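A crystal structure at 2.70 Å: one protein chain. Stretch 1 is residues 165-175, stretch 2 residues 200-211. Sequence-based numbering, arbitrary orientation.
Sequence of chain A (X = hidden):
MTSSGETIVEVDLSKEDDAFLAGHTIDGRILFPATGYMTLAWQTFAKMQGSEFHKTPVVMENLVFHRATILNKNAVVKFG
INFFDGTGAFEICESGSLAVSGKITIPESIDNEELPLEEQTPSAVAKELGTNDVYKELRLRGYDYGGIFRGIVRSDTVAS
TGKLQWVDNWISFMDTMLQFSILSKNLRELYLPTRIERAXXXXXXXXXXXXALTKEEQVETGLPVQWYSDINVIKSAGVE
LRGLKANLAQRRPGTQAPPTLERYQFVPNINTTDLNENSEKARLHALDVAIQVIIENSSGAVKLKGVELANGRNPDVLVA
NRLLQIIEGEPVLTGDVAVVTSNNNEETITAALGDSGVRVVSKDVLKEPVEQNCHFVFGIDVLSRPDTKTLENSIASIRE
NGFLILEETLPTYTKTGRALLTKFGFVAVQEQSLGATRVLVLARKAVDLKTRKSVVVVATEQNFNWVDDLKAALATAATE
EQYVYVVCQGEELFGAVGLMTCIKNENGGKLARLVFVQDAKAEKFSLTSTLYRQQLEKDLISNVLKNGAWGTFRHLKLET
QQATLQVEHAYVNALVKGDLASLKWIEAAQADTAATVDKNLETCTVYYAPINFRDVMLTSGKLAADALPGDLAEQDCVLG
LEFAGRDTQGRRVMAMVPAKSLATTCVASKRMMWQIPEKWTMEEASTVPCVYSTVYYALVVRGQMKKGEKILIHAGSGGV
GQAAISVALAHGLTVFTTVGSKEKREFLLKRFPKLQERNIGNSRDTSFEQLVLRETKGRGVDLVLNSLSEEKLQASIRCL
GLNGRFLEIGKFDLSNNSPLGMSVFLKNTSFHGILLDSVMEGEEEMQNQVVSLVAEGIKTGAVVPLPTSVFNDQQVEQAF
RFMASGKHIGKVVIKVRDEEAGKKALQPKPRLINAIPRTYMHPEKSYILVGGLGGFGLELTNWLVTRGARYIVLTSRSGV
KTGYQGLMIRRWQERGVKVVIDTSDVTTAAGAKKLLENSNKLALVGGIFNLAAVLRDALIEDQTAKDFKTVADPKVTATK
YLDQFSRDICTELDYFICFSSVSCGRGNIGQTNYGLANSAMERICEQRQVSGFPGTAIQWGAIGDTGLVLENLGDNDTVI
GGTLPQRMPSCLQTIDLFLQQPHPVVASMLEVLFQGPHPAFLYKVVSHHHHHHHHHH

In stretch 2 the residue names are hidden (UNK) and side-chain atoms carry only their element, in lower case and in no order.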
ATOM      1  N   GLN A 165      -5.086  15.879 -35.765  1.00 48.97           N
ATOM      2  CA  GLN A 165      -5.472  15.279 -37.038  1.00 50.10           C
ATOM      3  C   GLN A 165      -5.694  13.780 -36.872  1.00 47.78           C
ATOM      4  O   GLN A 165      -5.274  13.189 -35.879  1.00 43.54           O
ATOM      5  CB  GLN A 165      -4.411  15.545 -38.112  1.00 48.29           C
ATOM      6  CG  GLN A 165      -3.039  14.976 -37.806  1.00 48.15           C
ATOM      7  CD  GLN A 165      -2.013  15.344 -38.862  1.00 48.97           C
ATOM      8  OE1 GLN A 165      -2.054  16.436 -39.423  1.00 49.04           O
ATOM      9  NE2 GLN A 165      -1.091  14.430 -39.142  1.00 52.82           N
ATOM     10  N   TRP A 166      -6.379  13.180 -37.841  1.00 44.36           N
ATOM     11  CA  TRP A 166      -6.654  11.749 -37.823  1.00 45.12           C
ATOM     12  C   TRP A 166      -6.194  11.104 -39.123  1.00 46.83           C
ATOM     13  O   TRP A 166      -6.683  11.449 -40.201  1.00 48.95           O
ATOM     14  CB  TRP A 166      -8.144  11.482 -37.610  1.00 46.68           C
ATOM     15  CG  TRP A 166      -8.492  10.031 -37.712  1.00 47.90           C
ATOM     16  CD1 TRP A 166      -9.138   9.413 -38.742  1.00 50.61           C
ATOM     17  CD2 TRP A 166      -8.202   9.010 -36.750  1.00 46.68           C
ATOM     18  NE1 TRP A 166      -9.273   8.071 -38.478  1.00 51.12           N
ATOM     19  CE2 TRP A 166      -8.707   7.800 -37.260  1.00 48.72           C
ATOM     20  CE3 TRP A 166      -7.566   9.005 -35.506  1.00 44.25           C
ATOM     21  CZ2 TRP A 166      -8.597   6.595 -36.569  1.00 48.35           C
ATOM     22  CZ3 TRP A 166      -7.456   7.807 -34.822  1.00 45.91           C
ATOM     23  CH2 TRP A 166      -7.968   6.621 -35.355  1.00 46.25           C
ATOM     24  N   VAL A 167      -5.252  10.172 -39.017  1.00 46.13           N
ATOM     25  CA  VAL A 167      -4.719   9.482 -40.185  1.00 47.85           C
ATOM     26  C   VAL A 167      -4.907   7.974 -40.045  1.00 48.63           C
ATOM     27  O   VAL A 167      -4.054   7.196 -40.466  1.00 49.07           O
ATOM     28  CB  VAL A 167      -3.232   9.829 -40.404  1.00 46.80           C
ATOM     29  CG1 VAL A 167      -3.075  11.305 -40.723  1.00 46.53           C
ATOM     30  CG2 VAL A 167      -2.401   9.457 -39.179  1.00 44.42           C
ATOM     31  N   ASP A 168      -6.036   7.569 -39.471  1.00 58.95           N
ATOM     32  CA  ASP A 168      -6.346   6.155 -39.287  1.00 63.62           C
ATOM     33  C   ASP A 168      -5.212   5.452 -38.544  1.00 58.06           C
ATOM     34  O   ASP A 168      -4.771   4.373 -38.941  1.00 58.76           O
ATOM     35  CB  ASP A 168      -6.594   5.480 -40.638  1.00 69.19           C
ATOM     36  CG  ASP A 168      -7.253   4.118 -40.498  1.00 72.23           C
ATOM     37  OD1 ASP A 168      -8.094   3.951 -39.590  1.00 72.33           O
ATOM     38  OD2 ASP A 168      -6.928   3.214 -41.297  1.00 73.73           O
ATOM     39  N   ASN A 169      -4.747   6.074 -37.464  1.00 46.23           N
ATOM     40  CA  ASN A 169      -3.643   5.540 -36.672  1.00 44.03           C
ATOM     41  C   ASN A 169      -3.824   5.922 -35.202  1.00 41.97           C
ATOM     42  O   ASN A 169      -3.601   7.069 -34.818  1.00 40.57           O
ATOM     43  CB  ASN A 169      -2.304   6.060 -37.207  1.00 43.45           C
ATOM     44  CG  ASN A 169      -1.106   5.458 -36.486  1.00 44.04           C
ATOM     45  OD1 ASN A 169      -0.996   5.540 -35.263  1.00 40.45           O
ATOM     46  ND2 ASN A 169      -0.197   4.859 -37.247  1.00 47.11           N
ATOM     47  N   TRP A 170      -4.220   4.952 -34.383  1.00 43.15           N
ATOM     48  CA  TRP A 170      -4.519   5.208 -32.975  1.00 40.44           C
ATOM     49  C   TRP A 170      -3.276   5.546 -32.162  1.00 38.36           C
ATOM     50  O   TRP A 170      -3.340   6.361 -31.243  1.00 37.00           O
ATOM     51  CB  TRP A 170      -5.232   4.003 -32.356  1.00 41.32           C
ATOM     52  CG  TRP A 170      -6.627   3.811 -32.864  1.00 49.17           C
ATOM     53  CD1 TRP A 170      -7.017   3.072 -33.944  1.00 51.57           C
ATOM     54  CD2 TRP A 170      -7.823   4.380 -32.316  1.00 48.96           C
ATOM     55  NE1 TRP A 170      -8.381   3.142 -34.096  1.00 54.07           N
ATOM     56  CE2 TRP A 170      -8.898   3.938 -33.110  1.00 51.24           C
ATOM     57  CE3 TRP A 170      -8.085   5.216 -31.228  1.00 47.79           C
ATOM     58  CZ2 TRP A 170     -10.216   4.307 -32.850  1.00 52.98           C
ATOM     59  CZ3 TRP A 170      -9.393   5.580 -30.974  1.00 49.74           C
ATOM     60  CH2 TRP A 170     -10.442   5.126 -31.780  1.00 50.57           C
ATOM     61  N   ILE A 171      -2.151   4.919 -32.487  1.00 38.36           N
ATOM     62  CA  ILE A 171      -0.916   5.169 -31.751  1.00 36.76           C
ATOM     63  C   ILE A 171      -0.516   6.636 -31.879  1.00 35.72           C
ATOM     64  O   ILE A 171      -0.312   7.320 -30.877  1.00 34.29           O
ATOM     65  CB  ILE A 171       0.216   4.240 -32.230  1.00 37.42           C
ATOM     66  CG1 ILE A 171      -0.136   2.783 -31.915  1.00 38.52           C
ATOM     67  CG2 ILE A 171       1.555   4.640 -31.589  1.00 36.08           C
ATOM     68  CD1 ILE A 171       0.828   1.763 -32.495  1.00 40.44           C
ATOM     69  N   SER A 172      -0.416   7.124 -33.109  1.00 47.91           N
ATOM     70  CA  SER A 172      -0.006   8.503 -33.336  1.00 46.60           C
ATOM     71  C   SER A 172      -1.014   9.459 -32.710  1.00 44.46           C
ATOM     72  O   SER A 172      -0.637  10.431 -32.055  1.00 41.36           O
ATOM     73  CB  SER A 172       0.145   8.793 -34.831  1.00 49.43           C
ATOM     74  OG  SER A 172      -1.113   9.015 -35.446  1.00 51.93           O
ATOM     75  N   PHE A 173      -2.297   9.177 -32.913  1.00 40.04           N
ATOM     76  CA  PHE A 173      -3.343  10.066 -32.432  1.00 38.75           C
ATOM     77  C   PHE A 173      -3.321  10.197 -30.912  1.00 39.61           C
ATOM     78  O   PHE A 173      -3.340  11.307 -30.378  1.00 40.73           O
ATOM     79  CB  PHE A 173      -4.716   9.575 -32.883  1.00 40.35           C
ATOM     80  CG  PHE A 173      -5.850  10.358 -32.297  1.00 40.48           C
ATOM     81  CD1 PHE A 173      -6.232  11.565 -32.853  1.00 42.27           C
ATOM     82  CD2 PHE A 173      -6.525   9.895 -31.182  1.00 41.01           C
ATOM     83  CE1 PHE A 173      -7.271  12.294 -32.311  1.00 42.20           C
ATOM     84  CE2 PHE A 173      -7.565  10.621 -30.636  1.00 41.34           C
ATOM     85  CZ  PHE A 173      -7.939  11.822 -31.200  1.00 41.22           C
ATOM     86  N   MET A 174      -3.284   9.065 -30.215  1.00 38.62           N
ATOM     87  CA  MET A 174      -3.269   9.087 -28.761  1.00 39.53           C
ATOM     88  C   MET A 174      -1.975   9.717 -28.252  1.00 39.99           C
ATOM     89  O   MET A 174      -1.962  10.350 -27.199  1.00 41.05           O
ATOM     90  CB  MET A 174      -3.451   7.673 -28.194  1.00 41.95           C
ATOM     91  CG  MET A 174      -4.896   7.175 -28.273  1.00 43.23           C
ATOM     92  SD  MET A 174      -5.272   5.771 -27.198  1.00 40.30           S
ATOM     93  CE  MET A 174      -4.322   4.463 -27.976  1.00 40.44           C
ATOM     94  N   ASP A 175      -0.888   9.555 -29.001  1.00 38.94           N
ATOM     95  CA  ASP A 175       0.379  10.179 -28.626  1.00 37.08           C
ATOM     96  C   ASP A 175       0.273  11.702 -28.657  1.00 36.72           C
ATOM     97  O   ASP A 175       0.753  12.377 -27.753  1.00 33.25           O
ATOM     98  CB  ASP A 175       1.510   9.722 -29.547  1.00 38.30           C
ATOM     99  CG  ASP A 175       2.865  10.256 -29.113  1.00 39.13           C
ATOM    100  OD1 ASP A 175       3.196  10.144 -27.916  1.00 39.48           O
ATOM    101  OD2 ASP A 175       3.599  10.792 -29.967  1.00 42.12           O
ATOM    102  N   UNK A 200     -10.155   5.688 -21.180  1.00 56.68           N
ATOM    103  CA  UNK A 200     -11.389   5.179 -21.766  1.00 55.79           C
ATOM    104  C   UNK A 200     -11.330   5.308 -23.282  1.00 54.99           C
ATOM    105  O   UNK A 200     -11.129   6.400 -23.813  1.00 55.57           O
ATOM    106  c   UNK A 200     -12.618   5.913 -21.205  1.00 52.35           C
ATOM    107  c   UNK A 200     -12.588   5.922 -19.688  1.00 49.29           C
ATOM    108  c   UNK A 200     -13.899   5.271 -21.713  1.00 53.53           C
ATOM    109  N   UNK A 201     -11.500   4.185 -23.973  1.00 46.82           N
ATOM    110  CA  UNK A 201     -11.465   4.165 -25.429  1.00 50.03           C
ATOM    111  C   UNK A 201     -12.825   3.721 -25.961  1.00 54.78           C
ATOM    112  O   UNK A 201     -13.312   2.637 -25.632  1.00 48.14           O
ATOM    113  c   UNK A 201      -9.001   3.669 -25.319  1.00 45.29           C
ATOM    114  c   UNK A 201      -7.856   2.732 -25.629  1.00 45.90           C
ATOM    115  c   UNK A 201     -10.338   3.258 -25.949  1.00 51.56           C
ATOM    116  c   UNK A 201     -10.256   3.334 -27.472  1.00 54.14           C
ATOM    117  N   UNK A 202     -13.423   4.570 -26.792  1.00 47.53           N
ATOM    118  CA  UNK A 202     -14.750   4.330 -27.351  1.00 50.50           C
ATOM    119  C   UNK A 202     -14.689   4.382 -28.877  1.00 51.42           C
ATOM    120  O   UNK A 202     -14.919   5.436 -29.471  1.00 51.60           O
ATOM    121  c   UNK A 202     -17.175   5.036 -27.162  1.00 54.85           C
ATOM    122  c   UNK A 202     -15.740   5.369 -26.823  1.00 51.41           C
ATOM    123  n   UNK A 202     -18.104   5.622 -26.417  1.00 56.09           N
ATOM    124  o   UNK A 202     -17.451   4.271 -28.087  1.00 66.05           O
ATOM    125  N   UNK A 203     -14.384   3.244 -29.521  1.00 52.21           N
ATOM    126  CA  UNK A 203     -14.190   3.237 -30.977  1.00 53.14           C
ATOM    127  C   UNK A 203     -15.436   3.629 -31.767  1.00 56.02           C
ATOM    128  O   UNK A 203     -15.331   4.365 -32.749  1.00 56.29           O
ATOM    129  c   UNK A 203     -14.257   1.897 -28.943  1.00 52.61           C
ATOM    130  c   UNK A 203     -13.811   1.781 -31.280  1.00 53.95           C
ATOM    131  c   UNK A 203     -13.469   1.167 -29.965  1.00 52.65           C
ATOM    132  N   UNK A 204     -16.598   3.143 -31.340  1.00 58.37           N
ATOM    133  CA  UNK A 204     -17.848   3.428 -32.033  1.00 61.59           C
ATOM    134  C   UNK A 204     -18.094   4.931 -32.094  1.00 61.08           C
ATOM    135  O   UNK A 204     -18.423   5.479 -33.145  1.00 62.60           O
ATOM    136  c   UNK A 204     -19.006   2.728 -31.345  1.00 64.13           C
ATOM    137  N   UNK A 205     -17.923   5.586 -30.953  1.00 59.11           N
ATOM    138  CA  UNK A 205     -18.113   7.026 -30.844  1.00 58.54           C
ATOM    139  C   UNK A 205     -17.080   7.779 -31.679  1.00 56.61           C
ATOM    140  O   UNK A 205     -17.373   8.826 -32.258  1.00 57.29           O
ATOM    141  c   UNK A 205     -17.468   9.403 -27.937  1.00 53.57           C
ATOM    142  c   UNK A 205     -18.312   8.913 -29.103  1.00 56.53           C
ATOM    143  n   UNK A 205     -17.347  10.898 -25.962  1.00 51.56           N
ATOM    144  c   UNK A 205     -18.017   7.449 -29.378  1.00 56.82           C
ATOM    145  c   UNK A 205     -18.161  10.490 -27.143  1.00 54.18           C
ATOM    146  N   UNK A 206     -15.869   7.238 -31.725  1.00 60.31           N
ATOM    147  CA  UNK A 206     -14.765   7.864 -32.439  1.00 58.54           C
ATOM    148  C   UNK A 206     -15.058   7.986 -33.934  1.00 60.14           C
ATOM    149  O   UNK A 206     -14.886   9.052 -34.523  1.00 59.89           O
ATOM    150  n   UNK A 206     -10.400   8.641 -33.452  1.00 52.24           N
ATOM    151  c   UNK A 206     -11.406   7.723 -33.636  1.00 55.78           C
ATOM    152  c   UNK A 206     -10.601   9.272 -32.308  1.00 51.22           C
ATOM    153  c   UNK A 206     -12.231   7.814 -32.567  1.00 56.10           C
ATOM    154  c   UNK A 206     -13.480   7.065 -32.219  1.00 58.26           C
ATOM    155  n   UNK A 206     -11.699   8.790 -31.754  1.00 53.26           N
ATOM    156  N   UNK A 207     -15.505   6.890 -34.541  1.00 63.02           N
ATOM    157  CA  UNK A 207     -15.676   6.841 -35.989  1.00 65.63           C
ATOM    158  C   UNK A 207     -16.954   7.530 -36.460  1.00 71.87           C
ATOM    159  O   UNK A 207     -17.022   7.997 -37.596  1.00 72.49           O
ATOM    160  c   UNK A 207     -11.840   3.491 -36.048  1.00 58.63           C
ATOM    161  c   UNK A 207     -15.657   5.389 -36.474  1.00 65.44           C
ATOM    162  c   UNK A 207     -12.915   3.059 -35.293  1.00 59.75           C
ATOM    163  c   UNK A 207     -14.320   4.721 -36.322  1.00 62.68           C
ATOM    164  c   UNK A 207     -14.147   3.672 -35.432  1.00 58.24           C
ATOM    165  c   UNK A 207     -13.234   5.142 -37.073  1.00 61.36           C
ATOM    166  c   UNK A 207     -12.000   4.535 -36.939  1.00 59.83           C
ATOM    167  N   UNK A 208     -17.966   7.603 -35.599  1.00 89.05           N
ATOM    168  CA  UNK A 208     -19.197   8.296 -35.966  1.00 95.01           C
ATOM    169  C   UNK A 208     -18.972   9.802 -35.885  1.00 93.92           C
ATOM    170  O   UNK A 208     -19.713  10.585 -36.481  1.00 98.24           O
ATOM    171  o   UNK A 208     -21.722   6.850 -32.583  1.00 91.75           O
ATOM    172  c   UNK A 208     -20.337   8.470 -33.659  1.00 91.43           C
ATOM    173  c   UNK A 208     -20.363   7.877 -35.065  1.00 95.74           C
ATOM    174  c   UNK A 208     -21.546   8.063 -32.831  1.00 92.27           C
ATOM    175  o   UNK A 208     -22.320   8.958 -32.427  1.00 92.86           O
ATOM    176  N   UNK A 209     -17.941  10.201 -35.146  1.00 63.65           N
ATOM    177  CA  UNK A 209     -17.529  11.597 -35.092  1.00 59.66           C
ATOM    178  C   UNK A 209     -16.636  11.928 -36.283  1.00 59.12           C
ATOM    179  O   UNK A 209     -16.671  13.039 -36.809  1.00 59.55           O
ATOM    180  c   UNK A 209     -16.800  12.049 -31.281  1.00 53.77           C
ATOM    181  c   UNK A 209     -17.668  12.014 -32.529  1.00 56.90           C
ATOM    182  c   UNK A 209     -16.798  11.888 -33.783  1.00 57.84           C
ATOM    183  c   UNK A 209     -18.549  13.250 -32.594  1.00 58.62           C
ATOM    184  N   UNK A 210     -15.833  10.952 -36.696  1.00 73.42           N
ATOM    185  CA  UNK A 210     -14.954  11.117 -37.845  1.00 70.08           C
ATOM    186  C   UNK A 210     -15.746  11.151 -39.148  1.00 73.42           C
ATOM    187  O   UNK A 210     -15.325  11.773 -40.123  1.00 72.79           O
ATOM    188  c   UNK A 210     -11.782  11.258 -37.554  1.00 62.23           C
ATOM    189  c   UNK A 210     -12.693  10.173 -36.996  1.00 62.76           C
ATOM    190  c   UNK A 210     -13.920   9.992 -37.890  1.00 69.55           C
ATOM    191  c   UNK A 210     -11.938   8.865 -36.852  1.00 61.93           C
ATOM    192  N   UNK A 211     -16.893  10.479 -39.160  1.00 76.00           N
ATOM    193  CA  UNK A 211     -17.746  10.443 -40.344  1.00 80.90           C
ATOM    194  C   UNK A 211     -18.283  11.833 -40.680  1.00 81.12           C
ATOM    195  O   UNK A 211     -18.662  12.100 -41.821  1.00 84.72           O
ATOM    196  c   UNK A 211     -18.907   9.469 -40.137  1.00 83.61           C
ATOM    197  o   UNK A 211     -19.747   9.896 -39.081  1.00 82.62           O
TER

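Position 200 carries three side-chain carbons, one bonded to CA and bearing the other two. This fork at CB identifies Val-200, a strand residue whose side chain lies beyond reach of stretch 1. At 201 there are four carbons, forked at the first, with one arm two carbons long. The residue is Ile-201, and it points toward stretch 1: its CG2 lies 4.2 Å from Trp-170 CZ3, and its CD1 lies 4.3 Å from Met-174 SD.

Position 202 has two carbons, the second holding one oxygen and one nitrogen, a carboxamide; the CA-to-CB bond points away from stretch 1, and the side chain makes no contact with it. This is Asn-202, at the N-cap of the helix that follows; its OD1 accepts a capping bond from the backbone N of position 205 at 3.2 Å. At 203, three carbons close a ring onto the backbone nitrogen, which defines Pro-203. Its CA approaches Trp-170 CH2 to 4.3 Å, and its lack of an N-H costs nothing in the first turn of a helix. A single carbon at 204 gives Ala-204, exposed and without contact. The four carbons in a row ending in nitrogen at 205 make Lys-205, whose NZ is hydrogen-bonded elsewhere in the structure.

Position 206 bears one carbon and then a five-membered ring of three carbons and two nitrogens, an imidazole set among three aromatic side chains of stretch 1. It is His-206. Its CG is 3.3 Å from Trp-170 CH2, its NE2 3.4 Å from Trp-166 CZ3, and its CE1 3.7 Å from Phe-173 CE2. Its ring edge is directed at the faces of Trp-166 and Phe-173, while Trp-170 CH2 lies over a face of the imidazole.

At 207 a single carbon leads to a ring of six carbons with no further atom, hence Phe-207. CA to CB runs sideways, yet the ring comes nearer, bringing CZ to 3.7 Å from Trp-170 CZ2 and CE1 to 4.0 Å from Trp-166 CZ2. Three carbons, the third with two oxygens, mark 208 as Glu-208, exposed and poorly ordered. Position 209 has four carbons forked at the second, giving Leu-209, again out of reach. The same pattern at 210 gives Leu-210, but here the side chain points toward stretch 1: CD1 is 3.2 Å from Trp-166 NE1 and sits over the face of the indole. One carbon and one oxygen at 211 make Ser-211, whose OG donates to Glu-208 O at 2.7 Å.

The contact is built from ring packing and apolar surface, with no hydrogen bond between the stretches. The helix axes are nearly perpendicular, at 87°, and come no closer than 14.7 Å, so large side chains must span the gap. His-206 and Leu-210, one helical turn apart, both meet Trp-166, and His-206 also engages Trp-170 and Phe-173. The edge of Trp-170 faces Phe-207 in an offset edge-to-face arrangement, while Ile-201 extends the packing to Met-174. The imidazole ND1 is hydrogen-bonded elsewhere in the structure.

Stretch 2 200-211: VINPAKHFELLS
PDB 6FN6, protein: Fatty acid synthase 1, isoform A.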